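Local coordinates for Ras-related protein Rab-7L1 (Homo sapiens, PDB 6HH2), which cycles between GDP- and GTP-bound states as a Rab GTPase in vesicle trafficking, and recruits the kinase LRRK2 to the Golgi and stimulates it, at residues 25-30 with 62-67; 88-93 with 126-131. The protein carries 4 engineered substitutions. All coordinates share one frame; numbering follows the deposited sequence. Where two conformers were deposited one is given.

Contact 1. Residues 25-30 with 62-67. With GDP (guanosine-5'-diphosphate), chain B.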
ATOM      1  N   SER A  25      -7.523   3.855  -7.422  1.00 20.57           N
ATOM      2  CA  SER A  25      -7.207   3.247  -8.709  1.00 20.39           C
ATOM      3  C   SER A  25      -6.313   2.010  -8.520  1.00 21.97           C
ATOM      4  O   SER A  25      -6.521   0.996  -9.191  1.00 20.86           O
ATOM      5  CB  SER A  25      -6.499   4.266  -9.609  1.00 21.40           C
ATOM      6  OG  SER A  25      -7.377   5.337  -9.903  1.00 25.34           O
ATOM      7  N   LEU A  26      -5.347   2.168  -7.629  1.00 19.02           N
ATOM      8  CA  LEU A  26      -4.526   0.884  -7.363  0.62 18.67           C
ATOM      9  C   LEU A  26      -5.381  -0.369  -6.807  1.00 22.25           C
ATOM     10  O   LEU A  26      -5.345  -1.528  -7.267  1.00 21.59           O
ATOM     11  CB  LEU A  26      -3.390   1.205  -6.386  0.62 19.77           C
ATOM     12  CG  LEU A  26      -2.446   0.033  -6.169  0.62 19.41           C
ATOM     13  CD1 LEU A  26      -0.966   0.583  -6.076  0.62 21.85           C
ATOM     14  CD2 LEU A  26      -2.790  -0.709  -4.990  0.62 19.23           C
ATOM     15  N   VAL A  27      -6.266  -0.003  -5.856  1.00 19.38           N
ATOM     16  CA  VAL A  27      -7.064  -1.097  -5.304  1.00 20.82           C
ATOM     17  C   VAL A  27      -8.000  -1.670  -6.366  1.00 22.53           C
ATOM     18  O   VAL A  27      -8.165  -2.897  -6.482  1.00 23.73           O
ATOM     19  CB  VAL A  27      -7.838  -0.595  -4.078  1.00 22.57           C
ATOM     20  CG1 VAL A  27      -8.837  -1.665  -3.588  1.00 24.45           C
ATOM     21  CG2 VAL A  27      -6.859  -0.193  -2.976  1.00 22.17           C
ATOM     22  N   GLN A  28      -8.614  -0.789  -7.185  1.00 21.09           N
ATOM     23  CA  GLN A  28      -9.499  -1.287  -8.236  1.00 22.98           C
ATOM     24  C   GLN A  28      -8.755  -2.148  -9.234  1.00 26.59           C
ATOM     25  O   GLN A  28      -9.312  -3.129  -9.733  1.00 26.91           O
ATOM     26  CB  GLN A  28     -10.143  -0.105  -8.952  1.00 24.48           C
ATOM     27  CG  GLN A  28     -11.145   0.611  -8.056  1.00 31.38           C
ATOM     28  CD  GLN A  28     -11.663   1.906  -8.671  1.00 45.48           C
ATOM     29  OE1 GLN A  28     -10.978   2.562  -9.468  1.00 54.12           O
ATOM     30  NE2 GLN A  28     -12.882   2.262  -8.325  1.00 45.94           N
ATOM     31  N   ARG A  29      -7.483  -1.852  -9.502  1.00 23.08           N
ATOM     32  CA  ARG A  29      -6.741  -2.641 -10.468  1.00 26.28           C
ATOM     33  C   ARG A  29      -6.217  -3.945  -9.879  1.00 24.01           C
ATOM     34  O   ARG A  29      -6.230  -5.006 -10.548  1.00 26.61           O
ATOM     35  CB  ARG A  29      -5.601  -1.807 -11.030  1.00 32.80           C
ATOM     36  CG  ARG A  29      -5.183  -2.363 -12.391  1.00 43.94           C
ATOM     37  CD  ARG A  29      -3.925  -1.761 -12.869  1.00 47.90           C
ATOM     38  NE  ARG A  29      -4.068  -0.654 -13.816  1.00 47.10           N
ATOM     39  CZ  ARG A  29      -4.370  -0.783 -15.107  1.00 50.85           C
ATOM     40  NH1 ARG A  29      -4.666  -1.970 -15.625  1.00 48.70           N
ATOM     41  NH2 ARG A  29      -4.413   0.291 -15.879  1.00 53.10           N
ATOM     42  N   TYR A  30      -5.746  -3.887  -8.653  1.00 21.22           N
ATOM     43  CA  TYR A  30      -5.044  -5.019  -8.036  1.00 19.72           C
ATOM     44  C   TYR A  30      -5.952  -5.979  -7.256  1.00 22.66           C
ATOM     45  O   TYR A  30      -5.619  -7.176  -7.126  1.00 22.28           O
ATOM     46  CB  TYR A  30      -3.928  -4.497  -7.120  1.00 19.39           C
ATOM     47  CG  TYR A  30      -3.019  -5.612  -6.723  1.00 18.73           C
ATOM     48  CD1 TYR A  30      -2.126  -6.158  -7.656  1.00 18.81           C
ATOM     49  CD2 TYR A  30      -3.049  -6.144  -5.441  1.00 20.67           C
ATOM     50  CE1 TYR A  30      -1.313  -7.259  -7.313  1.00 19.92           C
ATOM     51  CE2 TYR A  30      -2.240  -7.221  -5.085  1.00 22.25           C
ATOM     52  CZ  TYR A  30      -1.368  -7.746  -6.028  1.00 20.52           C
ATOM     53  OH  TYR A  30      -0.576  -8.820  -5.722  1.00 21.71           O
ATOM     54  N   LEU A  62      -5.386 -11.251   0.587  1.00 19.86           N
ATOM     55  CA  LEU A  62      -5.048  -9.879   0.955  1.00 20.33           C
ATOM     56  C   LEU A  62      -6.331  -9.076   1.124  1.00 21.86           C
ATOM     57  O   LEU A  62      -7.204  -9.110   0.255  1.00 23.24           O
ATOM     58  CB  LEU A  62      -4.264  -9.181  -0.137  1.00 23.19           C
ATOM     59  CG  LEU A  62      -3.016  -9.853  -0.626  1.00 29.38           C
ATOM     60  CD1 LEU A  62      -2.378  -8.894  -1.652  1.00 32.59           C
ATOM     61  CD2 LEU A  62      -2.103 -10.122   0.561  1.00 26.07           C
ATOM     62  N   GLN A  63      -6.456  -8.359   2.237  1.00 19.73           N
ATOM     63  CA  GLN A  63      -7.446  -7.292   2.408  1.00 18.99           C
ATOM     64  C   GLN A  63      -6.762  -5.979   2.082  1.00 20.11           C
ATOM     65  O   GLN A  63      -5.776  -5.596   2.734  1.00 21.76           O
ATOM     66  CB  GLN A  63      -7.944  -7.236   3.852  1.00 20.86           C
ATOM     67  CG  GLN A  63      -8.641  -8.491   4.324  1.00 21.60           C
ATOM     68  CD  GLN A  63      -9.135  -8.369   5.753  1.00 25.70           C
ATOM     69  OE1 GLN A  63      -8.822  -7.367   6.425  1.00 27.02           O
ATOM     70  NE2 GLN A  63      -9.880  -9.354   6.232  1.00 26.82           N
ATOM     71  N   LEU A  64      -7.245  -5.299   1.058  1.00 18.76           N
ATOM     72  CA  LEU A  64      -6.681  -4.028   0.636  1.00 17.55           C
ATOM     73  C   LEU A  64      -7.567  -2.904   1.216  1.00 19.68           C
ATOM     74  O   LEU A  64      -8.722  -2.732   0.809  1.00 21.39           O
ATOM     75  CB  LEU A  64      -6.655  -3.946  -0.891  1.00 20.08           C
ATOM     76  CG  LEU A  64      -5.841  -5.068  -1.542  1.00 21.32           C
ATOM     77  CD1 LEU A  64      -6.178  -5.140  -3.040  1.00 22.93           C
ATOM     78  CD2 LEU A  64      -4.330  -4.804  -1.269  1.00 22.92           C
ATOM     79  N   TRP A  65      -7.015  -2.132   2.168  1.00 16.84           N
ATOM     80  CA  TRP A  65      -7.780  -1.131   2.916  1.00 17.63           C
ATOM     81  C   TRP A  65      -7.398   0.250   2.393  1.00 19.75           C
ATOM     82  O   TRP A  65      -6.291   0.712   2.624  1.00 19.04           O
ATOM     83  CB  TRP A  65      -7.473  -1.242   4.406  1.00 18.35           C
ATOM     84  CG  TRP A  65      -8.138  -2.359   5.103  1.00 19.85           C
ATOM     85  CD1 TRP A  65      -7.897  -3.733   4.921  1.00 21.93           C
ATOM     86  CD2 TRP A  65      -9.124  -2.246   6.103  1.00 19.46           C
ATOM     87  NE1 TRP A  65      -8.681  -4.456   5.802  1.00 20.72           N
ATOM     88  CE2 TRP A  65      -9.455  -3.574   6.532  1.00 20.08           C
ATOM     89  CE3 TRP A  65      -9.735  -1.150   6.723  1.00 22.63           C
ATOM     90  CZ2 TRP A  65     -10.407  -3.827   7.521  1.00 23.88           C
ATOM     91  CZ3 TRP A  65     -10.676  -1.397   7.721  1.00 23.48           C
ATOM     92  CH2 TRP A  65     -11.006  -2.736   8.116  1.00 24.40           C
ATOM     93  N   ASP A  66      -8.319   0.923   1.699  1.00 20.08           N
ATOM     94  CA  ASP A  66      -8.066   2.282   1.174  1.00 19.66           C
ATOM     95  C   ASP A  66      -8.501   3.308   2.234  1.00 19.48           C
ATOM     96  O   ASP A  66      -9.658   3.309   2.678  1.00 20.90           O
ATOM     97  CB  ASP A  66      -8.949   2.393  -0.076  1.00 19.89           C
ATOM     98  CG  ASP A  66      -8.851   3.695  -0.837  1.00 20.95           C
ATOM     99  OD1 ASP A  66      -8.311   4.706  -0.385  1.00 20.23           O
ATOM    100  OD2 ASP A  66      -9.413   3.650  -1.960  1.00 23.90           O
ATOM    101  N   ILE A  67      -7.573   4.196   2.641  1.00 18.65           N
ATOM    102  CA  ILE A  67      -7.919   5.157   3.695  0.76 20.49           C
ATOM    103  C   ILE A  67      -9.031   6.100   3.262  1.00 19.53           C
ATOM    104  O   ILE A  67      -9.724   6.665   4.120  1.00 21.58           O
ATOM    105  CB  ILE A  67      -6.664   5.896   4.207  0.76 19.29           C
ATOM    106  CG1 ILE A  67      -6.997   6.783   5.411  0.76 23.77           C
ATOM    107  CG2 ILE A  67      -6.005   6.712   3.109  0.76 20.38           C
ATOM    108  CD1 ILE A  67      -5.849   6.871   6.335  0.76 28.39           C
TER
HETATM  109  PB  GDP B 201      -7.014   8.682  -4.697  1.00 19.62           P
HETATM  110  O1B GDP B 201      -5.674   8.533  -4.081  1.00 20.35           O
HETATM  111  O2B GDP B 201      -7.667   9.997  -4.431  1.00 20.71           O
HETATM  112  O3B GDP B 201      -7.935   7.506  -4.434  1.00 19.74           O
HETATM  113  O3A GDP B 201      -6.696   8.725  -6.306  1.00 21.16           O
HETATM  114  PA  GDP B 201      -7.536   8.100  -7.505  1.00 22.36           P
HETATM  115  O1A GDP B 201      -7.297   6.618  -7.645  1.00 22.99           O
HETATM  116  O2A GDP B 201      -8.980   8.563  -7.371  1.00 23.59           O
HETATM  117  O5' GDP B 201      -6.874   8.805  -8.770  1.00 23.00           O
HETATM  118  C5' GDP B 201      -6.916  10.215  -8.940  1.00 24.95           C
HETATM  119  C4' GDP B 201      -6.737  10.549 -10.418  1.00 25.22           C
HETATM  120  O4' GDP B 201      -5.376  10.167 -10.807  1.00 23.69           O
HETATM  121  C3' GDP B 201      -7.656   9.701 -11.273  1.00 23.82           C
HETATM  122  O3' GDP B 201      -8.041  10.543 -12.373  1.00 29.53           O
HETATM  123  C2' GDP B 201      -6.770   8.571 -11.760  1.00 24.28           C
HETATM  124  O2' GDP B 201      -7.209   8.109 -13.031  1.00 28.67           O
HETATM  125  C1' GDP B 201      -5.454   9.287 -11.890  1.00 25.39           C
HETATM  126  N9  GDP B 201      -4.315   8.371 -11.775  1.00 23.91           N
HETATM  127  C8  GDP B 201      -4.168   7.378 -10.851  1.00 21.74           C
HETATM  128  N7  GDP B 201      -2.963   6.745 -11.026  1.00 22.27           N
HETATM  129  C5  GDP B 201      -2.356   7.365 -12.066  1.00 24.27           C
HETATM  130  C6  GDP B 201      -1.093   7.201 -12.781  1.00 23.17           C
HETATM  131  O6  GDP B 201      -0.291   6.300 -12.472  1.00 23.46           O
HETATM  132  N1  GDP B 201      -0.857   8.062 -13.778  1.00 23.27           N
HETATM  133  C2  GDP B 201      -1.684   9.030 -14.204  1.00 24.39           C
HETATM  134  N2  GDP B 201      -1.354   9.844 -15.281  1.00 24.94           N
HETATM  135  N3  GDP B 201      -2.887   9.202 -13.603  1.00 23.93           N
HETATM  136  C4  GDP B 201      -3.220   8.407 -12.563  1.00 24.01           C
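Val-27 and Tyr-30, on the helix that follows the phosphate-binding loop of the nucleotide pocket, rest on Leu-64 and Leu-62 of strand 58-66. Val-27 has CG1 anti to its backbone N (chi1 172°), which carries that methyl to CB of Leu-64 at 4.2 Å, the two side chains passing head to tail. A short beta-branched side chain suits a helix face pressed on a sheet, since its two methyls can reach neighbouring residues of the strand. One turn later the Tyr-30 ring offers its edge: CE2 lies 3.8 Å from CD1 of Leu-62, while CD2 meets CD1 of Leu-64 at 4.1 Å, with that leucine roughly perpendicular to the tyrosine side chain. Helix 165-178 packs against the same tyrosine through Met-169 and Ile-173.

Such helix-on-strand packing belongs to the Ras-like P-loop GTPase fold, and here the segments run nearly antiparallel, at 159°, with axes 9.3 Å apart. At the nucleotide end, CB of Asp-66 comes within 4.4 Å of Val-27 CG2. Its carboxylate accepts from Thr-24 OG1 through OD2 and from Ala-68 N through OD1. This side chain, first in the DxxG motif of Ras-like GTPases, lies about 4 Å from the bound magnesium ion, consistent with a role in organising its site. Ser-25 grips the alpha-phosphate oxygen O1A of GDP twice, from its backbone N at 2.8 Å and from OG at 2.6 Å.

Contact 2. Residues 88-93 with 126-131. Engineered in segment 126-131: Ser-130 (natural residue Cys). With GDP (guanosine-5'-diphosphate), chain B.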
ATOM      1  N   VAL A  88       1.294   0.313   2.082  1.00 17.82           N
ATOM      2  CA  VAL A  88       1.707   0.874   0.807  1.00 17.42           C
ATOM      3  C   VAL A  88       1.436   2.349   0.919  1.00 17.52           C
ATOM      4  O   VAL A  88       0.271   2.751   1.123  1.00 19.96           O
ATOM      5  CB  VAL A  88       0.867   0.296  -0.315  1.00 18.59           C
ATOM      6  CG1 VAL A  88       1.208   0.942  -1.656  1.00 23.40           C
ATOM      7  CG2 VAL A  88       1.108  -1.228  -0.448  1.00 18.32           C
ATOM      8  N   ILE A  89       2.460   3.183   0.927  1.00 17.33           N
ATOM      9  CA  ILE A  89       2.353   4.637   1.056  1.00 16.90           C
ATOM     10  C   ILE A  89       2.591   5.252  -0.309  1.00 16.76           C
ATOM     11  O   ILE A  89       3.697   5.097  -0.875  1.00 18.06           O
ATOM     12  CB  ILE A  89       3.310   5.189   2.114  1.00 19.09           C
ATOM     13  CG1 ILE A  89       3.030   4.475   3.455  1.00 20.07           C
ATOM     14  CG2 ILE A  89       3.142   6.731   2.204  1.00 20.72           C
ATOM     15  CD1 ILE A  89       3.784   5.034   4.666  1.00 22.44           C
ATOM     16  N   MET A  90       1.567   5.849  -0.893  1.00 18.21           N
ATOM     17  CA  MET A  90       1.605   6.343  -2.263  0.55 16.80           C
ATOM     18  C   MET A  90       1.735   7.839  -2.300  1.00 19.13           C
ATOM     19  O   MET A  90       1.145   8.526  -1.465  1.00 19.50           O
ATOM     20  CB  MET A  90       0.345   5.949  -3.045  0.55 18.78           C
ATOM     21  CG  MET A  90       0.125   4.457  -3.106  0.55 18.07           C
ATOM     22  SD  MET A  90      -1.295   3.983  -4.138  0.55 18.28           S
ATOM     23  CE  MET A  90      -1.159   5.112  -5.561  0.55 20.60           C
ATOM     24  N   PHE A  91       2.530   8.324  -3.238  1.00 18.79           N
ATOM     25  CA  PHE A  91       2.573   9.729  -3.572  1.00 18.37           C
ATOM     26  C   PHE A  91       2.503   9.911  -5.085  1.00 20.28           C
ATOM     27  O   PHE A  91       2.656   8.970  -5.865  1.00 20.61           O
ATOM     28  CB  PHE A  91       3.726  10.479  -2.872  1.00 18.99           C
ATOM     29  CG  PHE A  91       5.074  10.226  -3.459  1.00 18.69           C
ATOM     30  CD1 PHE A  91       5.819   9.085  -3.084  1.00 20.65           C
ATOM     31  CD2 PHE A  91       5.601  11.116  -4.417  1.00 20.78           C
ATOM     32  CE1 PHE A  91       7.069   8.850  -3.661  1.00 20.12           C
ATOM     33  CE2 PHE A  91       6.863  10.898  -4.979  1.00 22.32           C
ATOM     34  CZ  PHE A  91       7.609   9.781  -4.582  1.00 21.59           C
ATOM     35  N   ASP A  92       2.234  11.143  -5.501  1.00 20.05           N
ATOM     36  CA  ASP A  92       2.228  11.540  -6.907  1.00 20.77           C
ATOM     37  C   ASP A  92       3.556  12.229  -7.222  1.00 20.71           C
ATOM     38  O   ASP A  92       3.869  13.275  -6.635  1.00 23.18           O
ATOM     39  CB  ASP A  92       1.025  12.487  -7.064  1.00 20.47           C
ATOM     40  CG  ASP A  92       0.896  13.133  -8.456  1.00 24.72           C
ATOM     41  OD1 ASP A  92       1.793  13.015  -9.313  1.00 26.18           O
ATOM     42  OD2 ASP A  92      -0.133  13.843  -8.635  1.00 26.49           O
ATOM     43  N   VAL A  93       4.362  11.615  -8.123  1.00 20.39           N
ATOM     44  CA  VAL A  93       5.670  12.204  -8.459  1.00 21.95           C
ATOM     45  C   VAL A  93       5.634  13.651  -8.935  1.00 25.68           C
ATOM     46  O   VAL A  93       6.641  14.361  -8.862  1.00 27.09           O
ATOM     47  CB  VAL A  93       6.466  11.364  -9.486  1.00 23.88           C
ATOM     48  CG1 VAL A  93       6.886  10.055  -8.898  1.00 27.01           C
ATOM     49  CG2 VAL A  93       5.683  11.201 -10.813  1.00 25.82           C
ATOM     50  N   LEU A 126       5.411   4.047  -2.955  1.00 17.32           N
ATOM     51  CA  LEU A 126       5.153   4.020  -4.390  1.00 17.91           C
ATOM     52  C   LEU A 126       5.143   5.445  -4.943  1.00 17.11           C
ATOM     53  O   LEU A 126       4.282   6.263  -4.566  1.00 17.92           O
ATOM     54  CB  LEU A 126       3.838   3.332  -4.728  1.00 19.01           C
ATOM     55  CG  LEU A 126       3.713   1.861  -4.310  1.00 18.09           C
ATOM     56  CD1 LEU A 126       2.468   1.303  -4.941  1.00 21.27           C
ATOM     57  CD2 LEU A 126       4.897   1.029  -4.796  1.00 19.42           C
ATOM     58  N   ALA A 127       6.088   5.720  -5.831  1.00 19.58           N
ATOM     59  CA  ALA A 127       6.178   6.990  -6.557  1.00 18.14           C
ATOM     60  C   ALA A 127       5.289   6.818  -7.777  1.00 20.01           C
ATOM     61  O   ALA A 127       5.747   6.404  -8.862  1.00 22.13           O
ATOM     62  CB  ALA A 127       7.646   7.229  -6.940  1.00 20.57           C
ATOM     63  N   ASN A 128       4.016   7.141  -7.587  1.00 19.37           N
ATOM     64  CA  ASN A 128       3.013   6.848  -8.614  1.00 20.86           C
ATOM     65  C   ASN A 128       2.895   7.998  -9.613  1.00 20.16           C
ATOM     66  O   ASN A 128       3.385   9.105  -9.386  1.00 20.91           O
ATOM     67  CB  ASN A 128       1.643   6.503  -7.973  1.00 18.62           C
ATOM     68  CG  ASN A 128       0.680   5.896  -8.987  1.00 20.19           C
ATOM     69  OD1 ASN A 128       1.068   5.040  -9.770  1.00 20.43           O
ATOM     70  ND2 ASN A 128      -0.581   6.365  -8.987  1.00 20.60           N
ATOM     71  N   LYS A 129       2.188   7.719 -10.720  1.00 20.36           N
ATOM     72  CA  LYS A 129       2.045   8.628 -11.871  1.00 21.53           C
ATOM     73  C   LYS A 129       3.381   8.869 -12.571  1.00 24.39           C
ATOM     74  O   LYS A 129       3.624   9.955 -13.108  1.00 26.15           O
ATOM     75  CB  LYS A 129       1.339   9.955 -11.528  1.00 22.87           C
ATOM     76  CG  LYS A 129       0.054   9.807 -10.674  1.00 21.57           C
ATOM     77  CD  LYS A 129      -0.838  11.007 -10.881  1.00 24.65           C
ATOM     78  CE  LYS A 129      -1.992  10.875  -9.900  1.00 24.76           C
ATOM     79  NZ  LYS A 129      -2.960  12.054 -10.131  1.00 27.42           N
ATOM     80  N   SER A 130       4.264   7.851 -12.557  1.00 23.56           N
ATOM     81  CA  SER A 130       5.578   7.964 -13.183  1.00 24.84           C
ATOM     82  C   SER A 130       5.493   8.269 -14.668  1.00 25.94           C
ATOM     83  O   SER A 130       6.474   8.757 -15.234  1.00 28.46           O
ATOM     84  CB  SER A 130       6.354   6.646 -12.980  1.00 24.21           C
ATOM     85  OG  SER A 130       5.744   5.591 -13.740  1.00 28.65           O
ATOM     86  N   ASP A 131       4.345   7.979 -15.298  1.00 25.97           N
ATOM     87  CA  ASP A 131       4.116   8.264 -16.712  1.00 27.05           C
ATOM     88  C   ASP A 131       4.004   9.756 -17.011  1.00 28.13           C
ATOM     89  O   ASP A 131       4.093  10.142 -18.176  1.00 31.31           O
ATOM     90  CB  ASP A 131       2.804   7.594 -17.155  1.00 27.15           C
ATOM     91  CG  ASP A 131       1.599   8.009 -16.309  1.00 26.75           C
ATOM     92  OD1 ASP A 131       1.510   7.511 -15.169  1.00 24.45           O
ATOM     93  OD2 ASP A 131       0.753   8.771 -16.849  1.00 28.98           O
TER
HETATM   94  PB  GDP B 201      -7.014   8.682  -4.697  1.00 19.62           P
HETATM   95  O1B GDP B 201      -5.674   8.533  -4.081  1.00 20.35           O
HETATM   96  O2B GDP B 201      -7.667   9.997  -4.431  1.00 20.71           O
HETATM   97  O3B GDP B 201      -7.935   7.506  -4.434  1.00 19.74           O
HETATM   98  O3A GDP B 201      -6.696   8.725  -6.306  1.00 21.16           O
HETATM   99  PA  GDP B 201      -7.536   8.100  -7.505  1.00 22.36           P
HETATM  100  O1A GDP B 201      -7.297   6.618  -7.645  1.00 22.99           O
HETATM  101  O2A GDP B 201      -8.980   8.563  -7.371  1.00 23.59           O
HETATM  102  O5' GDP B 201      -6.874   8.805  -8.770  1.00 23.00           O
HETATM  103  C5' GDP B 201      -6.916  10.215  -8.940  1.00 24.95           C
HETATM  104  C4' GDP B 201      -6.737  10.549 -10.418  1.00 25.22           C
HETATM  105  O4' GDP B 201      -5.376  10.167 -10.807  1.00 23.69           O
HETATM  106  C3' GDP B 201      -7.656   9.701 -11.273  1.00 23.82           C
HETATM  107  O3' GDP B 201      -8.041  10.543 -12.373  1.00 29.53           O
HETATM  108  C2' GDP B 201      -6.770   8.571 -11.760  1.00 24.28           C
HETATM  109  O2' GDP B 201      -7.209   8.109 -13.031  1.00 28.67           O
HETATM  110  C1' GDP B 201      -5.454   9.287 -11.890  1.00 25.39           C
HETATM  111  N9  GDP B 201      -4.315   8.371 -11.775  1.00 23.91           N
HETATM  112  C8  GDP B 201      -4.168   7.378 -10.851  1.00 21.74           C
HETATM  113  N7  GDP B 201      -2.963   6.745 -11.026  1.00 22.27           N
HETATM  114  C5  GDP B 201      -2.356   7.365 -12.066  1.00 24.27           C
HETATM  115  C6  GDP B 201      -1.093   7.201 -12.781  1.00 23.17           C
HETATM  116  O6  GDP B 201      -0.291   6.300 -12.472  1.00 23.46           O
HETATM  117  N1  GDP B 201      -0.857   8.062 -13.778  1.00 23.27           N
HETATM  118  C2  GDP B 201      -1.684   9.030 -14.204  1.00 24.39           C
HETATM  119  N2  GDP B 201      -1.354   9.844 -15.281  1.00 24.94           N
HETATM  120  N3  GDP B 201      -2.887   9.202 -13.603  1.00 23.93           N
HETATM  121  C4  GDP B 201      -3.220   8.407 -12.563  1.00 24.01           C
HETATM  122  O   HOH W   1      -1.656  14.591 -10.643  1.00 35.65           O
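Phe-91 turns one ring face to Ala-127 where strand 123-128 runs on into the guanine-binding NKxD motif, Asn-128 to Asp-131, beside strand 86-92; helix 96-112 joins the two as a beta-alpha-beta crossover. Bonds from Leu-126 N to Ile-89 O, Phe-91 N to Leu-126 O, Asn-128 N to Phe-91 O and Val-93 N to Asn-128 O zip the parallel pair. With CG between the backbone N and the carbonyl carbon (chi1 76°), the ring reaches the next strand in a CH-pi contact, Ala-127 CA 3.9 Å from its centroid. Alanine suits this place: its small methyl lies past the rim, on the same side of the ring plane as CA, CB to Phe-91 CZ 3.5 Å, and also touches Val-93 CG1.

On the face bearing Met-90, CG1 of Val-88 meets CD1 of Leu-126 at 3.5 Å. Met-90, in the conformer given, runs alongside Asn-128, whose amide is held by Val-21 O at ND2 and by Thr-157 OG1 and Val-159 N at OD1.

Lys-129 stretches between the guanine and Asp-92. Its NZ donates to Ala-20 O and to GDP O4', at 3.1 Å; the salt bridge to Asp-92 OD2 is long, 3.7 Å, but a water accepts from NZ and donates to OD2, while Thr-94 OG1 bonds OD1. Asp-131 reads the base: OD2 takes GDP N2 at 2.8 Å, and OD1 takes N1 at 2.8 Å, nearly straight (170°).

Both segments of contact 1 precede those of contact 2 in the sequence, and the contact centres lie 14 Å apart in the same P-loop GTPase domain. Both reach one mixed sheet: strand 58-66 of contact 1 is separated from strand 86-92 of contact 2 by strand 8-17, with strand 123-128 next beyond. Leu-26, on the helix of contact 1, touches contact 2: in the conformers given, its CD1 lies 3.7 Å from Leu-126 CD1 and 3.9 Å from Met-90 SD. The two contacts thus share a hydrophobic layer beneath helix 23-30 and meet one ligand at different parts, contact 1 at the alpha-phosphate of GDP and contact 2 at its ribose and guanine.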